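Thiamine phosphate pyrophosphorylase (Bacteroides thetaiotaomicron VPI-5482, PDB 3CEU) probably joins a pyrimidine diphosphate and a thiazole phosphate into thiamine phosphate, a step of thiamine diphosphate biosynthesis, on a TIM-barrel scaffold. Local coordinates at residues V5-F11 and I29-P35; E14-I18 and Y187-I191; T59-F63 and L76-N80; L134-Q138 and K162-F166; D174-K178 and V190-F194. All coordinates share one frame; numbering follows the deposited sequence.

Interaction 1 of 5, residues V5-F11 and I29-P35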
# COMPACT_ATOMS: atom_id res chain seq x y z
N VAL A 5 -0.41 0.58 3.44
CA VAL A 5 -0.63 -0.77 3.95
C VAL A 5 -1.48 -1.59 2.97
O VAL A 5 -2.51 -1.12 2.50
CB VAL A 5 -1.39 -0.77 5.31
CG1 VAL A 5 -1.78 -2.20 5.69
CG2 VAL A 5 -0.51 -0.15 6.41
N VAL A 6 -1.04 -2.80 2.65
CA VAL A 6 -1.83 -3.66 1.78
C VAL A 6 -2.53 -4.68 2.68
O VAL A 6 -1.92 -5.19 3.63
CB VAL A 6 -0.96 -4.44 0.75
CG1 VAL A 6 -1.87 -5.24 -0.17
CG2 VAL A 6 -0.11 -3.49 -0.07
N THR A 7 -3.81 -4.95 2.40
CA THR A 7 -4.58 -5.92 3.17
C THR A 7 -3.98 -7.30 2.95
O THR A 7 -3.01 -7.46 2.21
CB THR A 7 -6.04 -6.05 2.70
OG1 THR A 7 -6.05 -6.56 1.36
CG2 THR A 7 -6.77 -4.72 2.75
N THR A 8 -4.58 -8.29 3.59
CA THR A 8 -4.18 -9.68 3.45
C THR A 8 -4.96 -10.23 2.24
O THR A 8 -6.05 -9.74 1.93
CB THR A 8 -4.58 -10.50 4.68
OG1 THR A 8 -5.88 -10.08 5.12
CG2 THR A 8 -3.58 -10.29 5.80
N PRO A 9 -4.41 -11.25 1.56
CA PRO A 9 -5.08 -11.83 0.39
C PRO A 9 -6.45 -12.44 0.71
O PRO A 9 -7.29 -12.56 -0.17
CB PRO A 9 -4.08 -12.89 -0.08
CG PRO A 9 -2.75 -12.37 0.41
CD PRO A 9 -3.11 -11.89 1.80
N THR A 10 -6.66 -12.80 1.98
CA THR A 10 -7.92 -13.40 2.40
C THR A 10 -8.70 -12.58 3.43
O THR A 10 -8.13 -11.73 4.13
CB THR A 10 -7.69 -14.83 2.95
OG1 THR A 10 -8.83 -15.24 3.71
CG2 THR A 10 -6.46 -14.89 3.83
N PHE A 11 -10.01 -12.83 3.49
CA PHE A 11 -10.94 -12.16 4.41
C PHE A 11 -10.95 -12.84 5.78
O PHE A 11 -10.91 -14.07 5.86
CB PHE A 11 -12.37 -12.21 3.83
CG PHE A 11 -12.59 -11.27 2.67
CD1 PHE A 11 -12.98 -9.95 2.89
CD2 PHE A 11 -12.37 -11.69 1.37
CE1 PHE A 11 -13.15 -9.07 1.82
CE2 PHE A 11 -12.54 -10.80 0.30
CZ PHE A 11 -12.93 -9.49 0.53
N ILE A 29 -2.79 5.52 3.13
CA ILE A 29 -3.52 4.77 2.11
C ILE A 29 -3.64 3.27 2.41
O ILE A 29 -2.76 2.66 3.01
CB ILE A 29 -2.85 4.94 0.72
CG1 ILE A 29 -2.81 6.42 0.34
CG2 ILE A 29 -3.62 4.15 -0.34
CD1 ILE A 29 -2.06 6.71 -0.96
N LEU A 30 -4.76 2.69 1.98
CA LEU A 30 -5.04 1.27 2.16
C LEU A 30 -5.25 0.65 0.79
O LEU A 30 -6.08 1.12 0.01
CB LEU A 30 -6.30 1.07 2.98
CG LEU A 30 -6.73 -0.38 3.15
CD1 LEU A 30 -5.72 -1.11 4.02
CD2 LEU A 30 -8.11 -0.45 3.79
N HIS A 31 -4.48 -0.39 0.50
CA HIS A 31 -4.59 -1.11 -0.76
C HIS A 31 -5.35 -2.41 -0.52
O HIS A 31 -4.84 -3.34 0.11
CB HIS A 31 -3.21 -1.40 -1.36
CG HIS A 31 -2.74 -0.36 -2.32
ND1 HIS A 31 -2.59 -0.60 -3.67
CD2 HIS A 31 -2.43 0.95 -2.15
CE1 HIS A 31 -2.22 0.50 -4.29
NE2 HIS A 31 -2.11 1.46 -3.38
N LEU A 32 -6.59 -2.44 -1.01
CA LEU A 32 -7.45 -3.60 -0.87
C LEU A 32 -7.09 -4.62 -1.93
O LEU A 32 -7.35 -4.42 -3.11
CB LEU A 32 -8.92 -3.18 -1.02
CG LEU A 32 -10.00 -4.26 -0.94
CD1 LEU A 32 -9.88 -5.02 0.38
CD2 LEU A 32 -11.37 -3.62 -1.06
N ARG A 33 -6.47 -5.71 -1.50
CA ARG A 33 -6.08 -6.77 -2.42
C ARG A 33 -6.57 -8.11 -1.90
O ARG A 33 -6.06 -8.64 -0.92
CB ARG A 33 -4.55 -6.76 -2.59
CG ARG A 33 -3.97 -7.80 -3.54
CD ARG A 33 -2.49 -7.52 -3.78
NE ARG A 33 -1.79 -8.61 -4.46
CZ ARG A 33 -1.51 -9.79 -3.92
NH1 ARG A 33 -1.87 -10.08 -2.67
NH2 ARG A 33 -0.84 -10.70 -4.63
N LYS A 34 -7.59 -8.64 -2.57
CA LYS A 34 -8.20 -9.92 -2.23
C LYS A 34 -8.28 -10.75 -3.51
O LYS A 34 -9.34 -10.86 -4.13
CB LYS A 34 -9.62 -9.72 -1.70
CG LYS A 34 -9.73 -8.81 -0.49
CD LYS A 34 -8.94 -9.36 0.68
CE LYS A 34 -9.18 -8.55 1.95
NZ LYS A 34 -8.34 -9.06 3.06
N PRO A 35 -7.15 -11.36 -3.91
CA PRO A 35 -7.05 -12.19 -5.12
C PRO A 35 -8.15 -13.23 -5.28
O PRO A 35 -8.45 -13.97 -4.34
CB PRO A 35 -5.68 -12.85 -4.98
CG PRO A 35 -4.91 -11.87 -4.13
CD PRO A 35 -5.92 -11.47 -3.11
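Lys34 reaches over to the 5-11 segment and fills the tight part of this contact. Lys34 NZ binds the carbonyl of Thr8, 2.6 Å from Thr8 O. It also binds Thr10 O, which it meets from above the carbonyl plane. Thr10 O takes a second bond from Thr8 OG1, this one in the carbonyl plane. Glu15 forms a salt bridge with the same NZ, so three oxygens, Thr8 O, Thr10 O and Glu15 OE1, grip the buried ammonium group. The Lys34 chain, bent at chi2 (-60°), lays Lys34 CE over the face of the Phe11 ring, 4.0 Å from the ring centroid. Lys34 NZ makes a cation-pi contact over the same face.

Further back, strands 2-6 and 29-32 run parallel as the first two strands of the TIM barrel, joined through helix 15-24 in a beta-alpha-beta unit. Val5 N binds Ile29 O, His31 N binds Val5 O, and Thr7 N binds His31 O. Past the strand end a side chain takes over: Arg33 N donates to Thr7 OG1 at 3.0 Å. Thr7 CG2 packs on Leu32 CD1 at 3.9 Å. His31 turns its polar atoms elsewhere, ND1 to His60 and NE2 to Tyr110.

The outer side is looser. Pro9, exposed, rests Pro9 CB on Pro35 CD at 3.8 Å. Pro9 CG lies at the edge of the Arg33 guanidinium, 3.9 Å from Arg33 NH1, and Pro35 CG sits over one face of that group.

Interaction 2 of 5, residues E14-I18 and Y187-I191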
# COMPACT_ATOMS: atom_id res chain seq x y z
N GLU A 14 -13.00 -9.41 12.17
CA GLU A 14 -12.29 -8.36 12.89
C GLU A 14 -11.41 -7.51 11.97
O GLU A 14 -10.89 -6.47 12.39
CB GLU A 14 -11.45 -8.96 14.02
CG GLU A 14 -12.26 -9.24 15.28
CD GLU A 14 -11.45 -9.90 16.38
OE1 GLU A 14 -11.11 -11.09 16.23
OE2 GLU A 14 -11.16 -9.21 17.38
N GLU A 15 -11.25 -7.95 10.72
CA GLU A 15 -10.43 -7.22 9.75
C GLU A 15 -10.92 -5.77 9.58
O GLU A 15 -10.11 -4.85 9.49
CB GLU A 15 -10.47 -7.92 8.38
CG GLU A 15 -9.52 -7.32 7.36
CD GLU A 15 -9.66 -7.92 5.96
OE1 GLU A 15 -8.82 -7.58 5.10
OE2 GLU A 15 -10.59 -8.72 5.72
N ASP A 16 -12.24 -5.59 9.56
CA ASP A 16 -12.82 -4.26 9.41
C ASP A 16 -12.48 -3.37 10.61
O ASP A 16 -12.24 -2.17 10.46
CB ASP A 16 -14.34 -4.35 9.24
CG ASP A 16 -15.07 -4.68 10.54
OD1 ASP A 16 -14.81 -5.75 11.12
OD2 ASP A 16 -15.91 -3.86 10.97
N LYS A 17 -12.46 -3.97 11.80
CA LYS A 17 -12.14 -3.23 13.03
C LYS A 17 -10.69 -2.82 13.02
O LYS A 17 -10.33 -1.69 13.37
CB LYS A 17 -12.38 -4.10 14.27
CG LYS A 17 -13.79 -4.09 14.84
CD LYS A 17 -14.80 -4.76 13.93
CE LYS A 17 -16.11 -5.00 14.68
NZ LYS A 17 -15.92 -5.97 15.81
N ILE A 18 -9.83 -3.75 12.64
CA ILE A 18 -8.42 -3.46 12.61
C ILE A 18 -8.14 -2.37 11.59
O ILE A 18 -7.39 -1.44 11.87
CB ILE A 18 -7.58 -4.71 12.28
CG1 ILE A 18 -7.84 -5.80 13.33
CG2 ILE A 18 -6.10 -4.34 12.27
CD1 ILE A 18 -7.07 -7.08 13.11
N TYR A 187 -5.88 -7.14 18.91
CA TYR A 187 -4.99 -6.73 17.84
C TYR A 187 -4.15 -5.50 18.17
O TYR A 187 -3.78 -4.71 17.30
CB TYR A 187 -5.78 -6.50 16.55
CG TYR A 187 -7.04 -5.68 16.70
CD1 TYR A 187 -8.27 -6.30 16.96
CD2 TYR A 187 -7.01 -4.30 16.57
CE1 TYR A 187 -9.44 -5.55 17.09
CE2 TYR A 187 -8.17 -3.53 16.68
CZ TYR A 187 -9.38 -4.16 16.94
OH TYR A 187 -10.53 -3.40 17.05
N LEU A 188 -3.85 -5.35 19.46
CA LEU A 188 -3.04 -4.24 19.95
C LEU A 188 -1.67 -4.23 19.28
O LEU A 188 -1.20 -3.19 18.81
CB LEU A 188 -2.89 -4.35 21.47
CG LEU A 188 -3.62 -3.29 22.30
CD1 LEU A 188 -3.70 -3.71 23.76
CD2 LEU A 188 -2.89 -1.97 22.16
N ALA A 189 -1.02 -5.39 19.24
CA ALA A 189 0.30 -5.52 18.63
C ALA A 189 0.34 -4.97 17.21
O ALA A 189 1.33 -4.40 16.78
CB ALA A 189 0.75 -6.99 18.63
N VAL A 190 -0.75 -5.15 16.47
CA VAL A 190 -0.78 -4.63 15.12
C VAL A 190 -0.86 -3.11 15.15
O VAL A 190 -0.08 -2.44 14.47
CB VAL A 190 -1.96 -5.22 14.32
CG1 VAL A 190 -2.15 -4.45 13.01
CG2 VAL A 190 -1.68 -6.69 14.02
N ILE A 191 -1.77 -2.57 15.94
CA ILE A 191 -1.91 -1.12 16.02
C ILE A 191 -0.67 -0.46 16.61
O ILE A 191 -0.23 0.58 16.13
CB ILE A 191 -3.14 -0.71 16.87
CG1 ILE A 191 -4.36 -1.53 16.46
CG2 ILE A 191 -3.42 0.80 16.68
CD1 ILE A 191 -4.68 -1.45 14.97
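Ile18 lies over one face of the Tyr187 ring, and the two side chains run antiparallel alongside each other. Ile18 CG1 does most of the touching. Ile18 CG1 stands 3.6 Å from the centroid of the Tyr187 ring, 18° off the ring normal, in a CH-pi contact. The ring atom nearest to Ile18 CG1 is Tyr187 CG at 3.5 Å. Ile18 CD1 continues back along the tyrosine and meets Tyr187 CB at 3.7 Å. The tyrosine reaches this position with CG between its backbone N and carbonyl carbon (chi1 47°), which sends the ring out from the start of its helix toward helix 15-24.

The far end of the ring meets Lys17. The two side chains are roughly perpendicular, with Lys17 CB 3.4 Å from Tyr187 OH. Glu14 comes to the ring edge, Glu14 OE2 lying 4.1 Å from Tyr187 CE1, with the carboxylate and ring planes 74° apart. The other branch of Ile18, CG2, faces the second helix. Ile18 CG2 lies 4.0 Å from Val190 CG1 and 4.2 Å from Ile191 CD1. No hydrogen bond spans the two segments; the join is mostly packing of Ile18 against Tyr187, Val190 and Ile191. An alanine in place of Tyr187 is likely to open a gap where Ile18 CG1 now lies on the ring face, and to leave Lys17 CB without the hydroxyl beside it.

Glu14 and Tyr187 are the N-cap residues of their helices. The contact thus sets the start of helix 15-24, the first of the barrel, against the start of helix 188-201, the last. Tyr187 also touches Ala21 and Phe179, while Trp176 of helix 173-176 packs on Ile18.

Interaction 3 of 5, residues T59-F63 and L76-N80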
# COMPACT_ATOMS: atom_id res chain seq x y z
N THR A 59 -8.36 -0.30 -4.67
CA THR A 59 -8.68 -1.73 -4.81
C THR A 59 -8.00 -2.40 -5.99
O THR A 59 -7.88 -1.82 -7.07
CB THR A 59 -10.20 -1.96 -4.94
OG1 THR A 59 -10.45 -3.36 -5.14
CG2 THR A 59 -10.78 -1.18 -6.11
N HIS A 60 -7.57 -3.64 -5.79
CA HIS A 60 -6.91 -4.40 -6.84
C HIS A 60 -7.88 -5.32 -7.57
O HIS A 60 -7.53 -5.96 -8.56
CB HIS A 60 -5.76 -5.24 -6.28
CG HIS A 60 -4.64 -4.43 -5.70
ND1 HIS A 60 -3.32 -4.84 -5.77
CD2 HIS A 60 -4.64 -3.26 -5.03
CE1 HIS A 60 -2.56 -3.94 -5.16
NE2 HIS A 60 -3.33 -2.97 -4.71
N GLU A 61 -9.12 -5.38 -7.09
CA GLU A 61 -10.10 -6.25 -7.73
C GLU A 61 -11.43 -5.54 -7.87
O GLU A 61 -11.64 -4.50 -7.26
CB GLU A 61 -10.26 -7.54 -6.92
CG GLU A 61 -9.10 -8.55 -7.07
CD GLU A 61 -7.87 -8.21 -6.23
OE1 GLU A 61 -6.76 -8.69 -6.58
OE2 GLU A 61 -8.01 -7.50 -5.22
N HIS A 62 -12.31 -6.09 -8.69
CA HIS A 62 -13.64 -5.51 -8.88
C HIS A 62 -13.56 -3.99 -8.87
O HIS A 62 -13.99 -3.33 -7.91
CB HIS A 62 -14.55 -6.00 -7.77
CG HIS A 62 -14.56 -7.49 -7.64
ND1 HIS A 62 -14.85 -8.33 -8.70
CD2 HIS A 62 -14.29 -8.29 -6.58
CE1 HIS A 62 -14.75 -9.58 -8.30
NE2 HIS A 62 -14.42 -9.59 -7.02
N PHE A 63 -13.03 -3.46 -9.95
CA PHE A 63 -12.86 -2.03 -10.11
C PHE A 63 -14.17 -1.25 -10.03
O PHE A 63 -14.17 -0.06 -9.75
CB PHE A 63 -12.13 -1.76 -11.43
CG PHE A 63 -10.68 -2.23 -11.44
CD1 PHE A 63 -10.03 -2.48 -12.65
CD2 PHE A 63 -9.96 -2.37 -10.26
CE1 PHE A 63 -8.69 -2.85 -12.68
CE2 PHE A 63 -8.61 -2.74 -10.28
CZ PHE A 63 -7.97 -2.98 -11.50
N LEU A 76 -3.89 -1.35 -11.15
CA LEU A 76 -3.88 -2.37 -12.19
C LEU A 76 -2.91 -3.49 -11.83
O LEU A 76 -1.86 -3.25 -11.25
CB LEU A 76 -3.47 -1.74 -13.52
CG LEU A 76 -4.28 -0.49 -13.86
CD1 LEU A 76 -3.77 0.11 -15.16
CD2 LEU A 76 -5.75 -0.83 -13.95
N ASN A 77 -3.28 -4.72 -12.17
CA ASN A 77 -2.42 -5.86 -11.86
C ASN A 77 -2.69 -7.02 -12.80
O ASN A 77 -3.60 -6.98 -13.61
CB ASN A 77 -2.62 -6.27 -10.40
CG ASN A 77 -4.01 -6.78 -10.11
OD1 ASN A 77 -4.35 -7.92 -10.45
ND2 ASN A 77 -4.83 -5.94 -9.50
N ALA A 78 -1.87 -8.06 -12.68
CA ALA A 78 -1.98 -9.23 -13.55
C ALA A 78 -3.40 -9.72 -13.76
O ALA A 78 -3.83 -9.91 -14.90
CB ALA A 78 -1.12 -10.36 -13.00
N ARG A 79 -4.14 -9.91 -12.68
CA ARG A 79 -5.51 -10.39 -12.79
C ARG A 79 -6.47 -9.32 -13.31
O ARG A 79 -7.47 -9.63 -13.95
CB ARG A 79 -5.96 -10.96 -11.44
CG ARG A 79 -5.16 -12.20 -11.02
CD ARG A 79 -5.28 -12.50 -9.53
NE ARG A 79 -4.87 -11.35 -8.74
CZ ARG A 79 -3.64 -10.83 -8.76
NH1 ARG A 79 -2.70 -11.38 -9.53
NH2 ARG A 79 -3.35 -9.75 -8.04
N ASN A 80 -6.15 -8.05 -13.05
CA ASN A 80 -6.99 -6.96 -13.52
C ASN A 80 -6.08 -5.92 -14.16
O ASN A 80 -5.81 -4.87 -13.59
CB ASN A 80 -7.78 -6.38 -12.35
CG ASN A 80 -8.51 -7.46 -11.55
OD1 ASN A 80 -7.90 -8.13 -10.71
ND2 ASN A 80 -9.80 -7.64 -11.82
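Glu61 and Asn80 bring the two backbones to a CA distance of 6.6 Å, and His60 and Leu76 come about as near. Nearly all of both segments is loop, just past the ends of two neighbouring strands. No backbone-to-backbone hydrogen bond joins them. The 76-80 segment turns back on itself, with Asn77 N bonded to Asn80 O.

Asn77 makes the link across. Asn77 ND2 donates to His60 O at 2.9 Å, on a lone pair in the carbonyl plane, and the acceptor lies in the amide plane. With CG between the backbone N and the carbonyl carbon (chi1 65°), Asn77 can turn OD1 back to its own segment. Asn77 OD1 accepts from Asn80 N at 3.2 Å, an Asx motif, and the donor lies above the carbonyl plane. ND2 has a second acceptor in His75 O, so both ends of the amide are held.

Glu61 OE1 and Arg79 NH2 form a long salt bridge of 3.9 Å, with OE1 at the guanidinium edge. The other oxygen, Glu61 OE2, takes the backbone N of Lys34. Phe63 gives the apolar side of the contact: Phe63 CZ is 3.5 Å from Asn80 CB, and Phe63 CE1 is 3.8 Å from Leu76 CD2.

These loops follow strands 57-59 and 73-75, adjacent in the barrel, at their C-terminal ends. The His60 ring stacks on His75 and its NE2 bonds to His31 of strand 29-32.

Interaction 4 of 5, residues L134-Q138 and K162-F166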
# COMPACT_ATOMS: atom_id res chain seq x y z
N LEU A 134 20.35 1.97 -6.82
CA LEU A 134 19.16 2.60 -6.26
C LEU A 134 19.47 4.08 -6.01
O LEU A 134 18.63 4.94 -6.25
CB LEU A 134 18.77 1.90 -4.95
CG LEU A 134 17.31 1.46 -4.82
CD1 LEU A 134 16.96 0.48 -5.92
CD2 LEU A 134 17.09 0.84 -3.46
N ARG A 135 20.67 4.36 -5.53
CA ARG A 135 21.07 5.73 -5.27
C ARG A 135 21.27 6.48 -6.58
O ARG A 135 20.96 7.66 -6.69
CB ARG A 135 22.35 5.76 -4.42
CG ARG A 135 22.09 5.54 -2.93
CD ARG A 135 23.34 5.74 -2.09
NE ARG A 135 24.25 4.60 -2.15
CZ ARG A 135 24.12 3.50 -1.40
NH1 ARG A 135 23.13 3.40 -0.53
NH2 ARG A 135 24.99 2.51 -1.53
N GLU A 136 21.79 5.79 -7.59
CA GLU A 136 22.00 6.42 -8.89
C GLU A 136 20.63 6.82 -9.45
O GLU A 136 20.48 7.89 -10.02
CB GLU A 136 22.70 5.44 -9.83
CG GLU A 136 24.03 4.92 -9.29
CD GLU A 136 25.14 5.95 -9.34
OE1 GLU A 136 24.94 7.09 -8.88
OE2 GLU A 136 26.24 5.60 -9.84
N ALA A 137 19.65 5.94 -9.26
CA ALA A 137 18.29 6.20 -9.73
C ALA A 137 17.63 7.27 -8.88
O ALA A 137 16.62 7.85 -9.27
CB ALA A 137 17.47 4.91 -9.68
N GLN A 138 18.19 7.54 -7.71
CA GLN A 138 17.65 8.55 -6.81
C GLN A 138 18.00 9.95 -7.30
O GLN A 138 17.15 10.85 -7.32
CB GLN A 138 18.20 8.35 -5.40
CG GLN A 138 17.70 9.38 -4.40
CD GLN A 138 18.32 9.20 -3.03
OE1 GLN A 138 18.80 8.12 -2.69
NE2 GLN A 138 18.29 10.25 -2.23
N LYS A 162 13.28 5.89 2.99
CA LYS A 162 13.00 7.30 2.82
C LYS A 162 14.30 8.02 2.47
O LYS A 162 14.29 9.13 1.92
CB LYS A 162 12.38 7.91 4.08
CG LYS A 162 13.37 8.30 5.16
CD LYS A 162 12.95 9.63 5.81
CE LYS A 162 11.58 9.53 6.50
NZ LYS A 162 11.14 10.86 7.02
N ASP A 163 15.42 7.38 2.79
CA ASP A 163 16.73 7.95 2.50
C ASP A 163 16.94 7.90 0.99
O ASP A 163 17.64 8.75 0.43
CB ASP A 163 17.82 7.15 3.19
CG ASP A 163 17.90 7.46 4.68
OD1 ASP A 163 16.93 8.02 5.23
OD2 ASP A 163 18.94 7.12 5.29
N PHE A 164 16.33 6.91 0.35
CA PHE A 164 16.45 6.74 -1.09
C PHE A 164 15.59 7.75 -1.86
O PHE A 164 15.66 7.82 -3.09
CB PHE A 164 16.04 5.32 -1.49
CG PHE A 164 17.10 4.28 -1.22
CD1 PHE A 164 16.87 3.25 -0.32
CD2 PHE A 164 18.32 4.32 -1.89
CE1 PHE A 164 17.82 2.26 -0.10
CE2 PHE A 164 19.29 3.33 -1.67
CZ PHE A 164 19.03 2.30 -0.78
N GLY A 165 14.77 8.51 -1.15
CA GLY A 165 13.94 9.50 -1.80
C GLY A 165 12.54 9.02 -2.17
O GLY A 165 11.78 9.75 -2.81
N PHE A 166 12.22 7.79 -1.77
CA PHE A 166 10.90 7.20 -2.05
C PHE A 166 9.78 8.07 -1.48
O PHE A 166 9.88 8.56 -0.35
CB PHE A 166 10.81 5.79 -1.45
CG PHE A 166 11.46 4.72 -2.29
CD1 PHE A 166 10.94 4.39 -3.55
CD2 PHE A 166 12.61 4.06 -1.85
CE1 PHE A 166 11.55 3.42 -4.35
CE2 PHE A 166 13.22 3.09 -2.65
CZ PHE A 166 12.68 2.78 -3.90
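Phe164 presents one ring face to Leu134, whose CD2 sits over the centre of the ring. This is a CH-pi contact, Leu134 CD2 lying 3.6 Å from the Phe164 centroid and 11° off the normal. Leu134 CB adds a touch at Phe164 CE2, also 3.6 Å. At the ring edge lies Arg135 CG, 3.8 Å from Phe164 CE2. The guanidinium beyond it is turned almost parallel to the ring, the planes 13° apart, and approaches it obliquely.

Gln138 has CG anti to the backbone N (chi1 179°), and the extended chain carries Gln138 NE2 to Asp163 O at 3.1 Å, a weak, bent hydrogen bond. An alanine in place of Phe164 would probably leave Leu134 CD2 without its ring and open a gap between the two segments.

Gly165, just after helix 158-163, forms a Schellman motif, and its positive phi suits a residue without CB. Helix 131-139 thus packs against the end of the next barrel helix. The chemistry is mainly apolar: with only a weak polar link across it, the contact probably rests chiefly on the leucine and the phenylalanine.

Interaction 5 of 5, residues D174-K178 and V190-F194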
# COMPACT_ATOMS: atom_id res chain seq x y z
N ASP A 174 4.99 -7.62 7.45
CA ASP A 174 5.54 -7.12 8.70
C ASP A 174 4.48 -6.53 9.61
O ASP A 174 4.72 -6.33 10.81
CB ASP A 174 6.60 -6.06 8.44
CG ASP A 174 7.12 -5.46 9.72
OD1 ASP A 174 7.68 -6.22 10.54
OD2 ASP A 174 6.96 -4.24 9.92
N LEU A 175 3.32 -6.24 9.04
CA LEU A 175 2.24 -5.67 9.82
C LEU A 175 1.17 -6.69 10.22
O LEU A 175 0.95 -6.92 11.42
CB LEU A 175 1.63 -4.49 9.05
CG LEU A 175 0.64 -3.62 9.81
CD1 LEU A 175 0.56 -2.25 9.18
CD2 LEU A 175 -0.72 -4.30 9.80
N TRP A 176 0.51 -7.30 9.24
CA TRP A 176 -0.54 -8.28 9.52
C TRP A 176 -0.06 -9.55 10.23
O TRP A 176 -0.81 -10.17 10.99
CB TRP A 176 -1.29 -8.63 8.23
CG TRP A 176 -1.92 -7.45 7.57
CD1 TRP A 176 -1.48 -6.79 6.46
CD2 TRP A 176 -3.08 -6.74 8.02
NE1 TRP A 176 -2.28 -5.71 6.19
CE2 TRP A 176 -3.28 -5.65 7.14
CE3 TRP A 176 -3.97 -6.90 9.09
CZ2 TRP A 176 -4.32 -4.74 7.28
CZ3 TRP A 176 -5.01 -5.99 9.24
CH2 TRP A 176 -5.18 -4.93 8.34
N ASN A 177 1.18 -9.95 9.98
CA ASN A 177 1.74 -11.14 10.61
C ASN A 177 1.78 -10.97 12.14
O ASN A 177 2.04 -11.93 12.87
CB ASN A 177 3.15 -11.40 10.08
CG ASN A 177 3.16 -11.82 8.60
OD1 ASN A 177 4.20 -11.80 7.93
ND2 ASN A 177 1.99 -12.22 8.09
N LYS A 178 1.52 -9.75 12.60
CA LYS A 178 1.54 -9.43 14.03
C LYS A 178 0.22 -9.81 14.69
O LYS A 178 -0.02 -9.50 15.85
CB LYS A 178 1.81 -7.94 14.25
CG LYS A 178 2.91 -7.65 15.26
CD LYS A 178 4.21 -8.32 14.86
CE LYS A 178 4.89 -7.64 13.68
NZ LYS A 178 5.55 -6.36 14.09
N VAL A 190 -0.75 -5.15 16.47
CA VAL A 190 -0.78 -4.63 15.12
C VAL A 190 -0.86 -3.11 15.15
O VAL A 190 -0.08 -2.44 14.47
CB VAL A 190 -1.96 -5.22 14.32
CG1 VAL A 190 -2.15 -4.45 13.01
CG2 VAL A 190 -1.68 -6.69 14.02
N ILE A 191 -1.77 -2.57 15.94
CA ILE A 191 -1.91 -1.12 16.02
C ILE A 191 -0.67 -0.46 16.61
O ILE A 191 -0.23 0.58 16.13
CB ILE A 191 -3.14 -0.71 16.87
CG1 ILE A 191 -4.36 -1.53 16.46
CG2 ILE A 191 -3.42 0.80 16.68
CD1 ILE A 191 -4.68 -1.45 14.97
N GLU A 192 -0.10 -1.07 17.64
CA GLU A 192 1.09 -0.49 18.25
C GLU A 192 2.26 -0.51 17.28
O GLU A 192 3.04 0.44 17.21
CB GLU A 192 1.45 -1.24 19.54
CG GLU A 192 0.35 -1.16 20.59
CD GLU A 192 0.75 -1.78 21.92
OE1 GLU A 192 1.43 -1.10 22.72
OE2 GLU A 192 0.38 -2.94 22.18
N HIS A 193 2.37 -1.59 16.51
CA HIS A 193 3.46 -1.70 15.55
C HIS A 193 3.28 -0.72 14.38
O HIS A 193 4.26 -0.28 13.79
CB HIS A 193 3.55 -3.14 15.04
CG HIS A 193 4.72 -3.38 14.15
ND1 HIS A 193 6.02 -3.33 14.61
CD2 HIS A 193 4.79 -3.63 12.82
CE1 HIS A 193 6.84 -3.53 13.59
NE2 HIS A 193 6.12 -3.71 12.50
N PHE A 194 2.03 -0.38 14.06
CA PHE A 194 1.76 0.56 12.97
C PHE A 194 2.22 1.96 13.39
O PHE A 194 2.88 2.66 12.62
CB PHE A 194 0.27 0.59 12.62
CG PHE A 194 -0.11 1.73 11.70
CD1 PHE A 194 -0.72 2.88 12.19
CD2 PHE A 194 0.20 1.68 10.34
CE1 PHE A 194 -1.01 3.97 11.35
CE2 PHE A 194 -0.08 2.76 9.48
CZ PHE A 194 -0.68 3.90 9.99
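Lys178 and Val190 bring the backbones nearest, their CA atoms 5.4 Å apart, where the chain leaving helix 173-176 passes helix 188-201. His193 then reaches toward the first segment and meets two side chains there.

His193 NE2 donates to Asp174 OD2 at 2.8 Å, an almost straight bond with an N-H...O angle of 174°. The acceptor lies in the imidazole plane, but the nitrogen approaches from above the carboxylate plane, and the two planes stand 74° apart. The straight bond helps hold the imidazole's orientation. With CG anti to its backbone N (chi1 -174°), His193 extends across to this acid. Lys178 folds over one face of the same ring: its chain bends at chi2, chi3 and chi4, and NZ stands above the ring centre. Lys178 CE makes a CH-pi contact, 4.2 Å from the His193 centroid.

Here the short helix after the eighth strand of the TIM barrel is joined to the long helix that follows it. The apolar part lies beside the polar one. Leu175 CD2 meets Val190 CG1 at 3.5 Å, one side chain set crosswise to the other. The other methyl, Leu175 CD1, lies 4.1 Å from Phe194 CD2. Val190 CG2 turns to Lys178 CB at 3.7 Å. Leu175 and Trp176 both pack on Val5 of strand 2-6, and Trp176 NE1 bonds to Val6 O.

From the N terminus, interaction 1 closes the first beta-alpha-beta unit, pairing strands 2-6 and 29-32, which helix 15-24 connects. Interaction 2 starts inside that loop, at 14-18, and closes only at 187-191, so the two cross. Glu15 and Lys34 tie them directly. Interaction 3 comes next, joining the loops after strands 57-59 and 73-75; it touches interaction 1 through His31 and His60. Interaction 4 packs helix 131-139 on the end of helix 158-163, away from the others. Both 3 and 4 fall within the span of interaction 2. Interaction 5 opens at 174-178 and, like interaction 2, ends on helix 188-201; through Trp176 it meets strand 2-6, bringing the last helices back to the first strand.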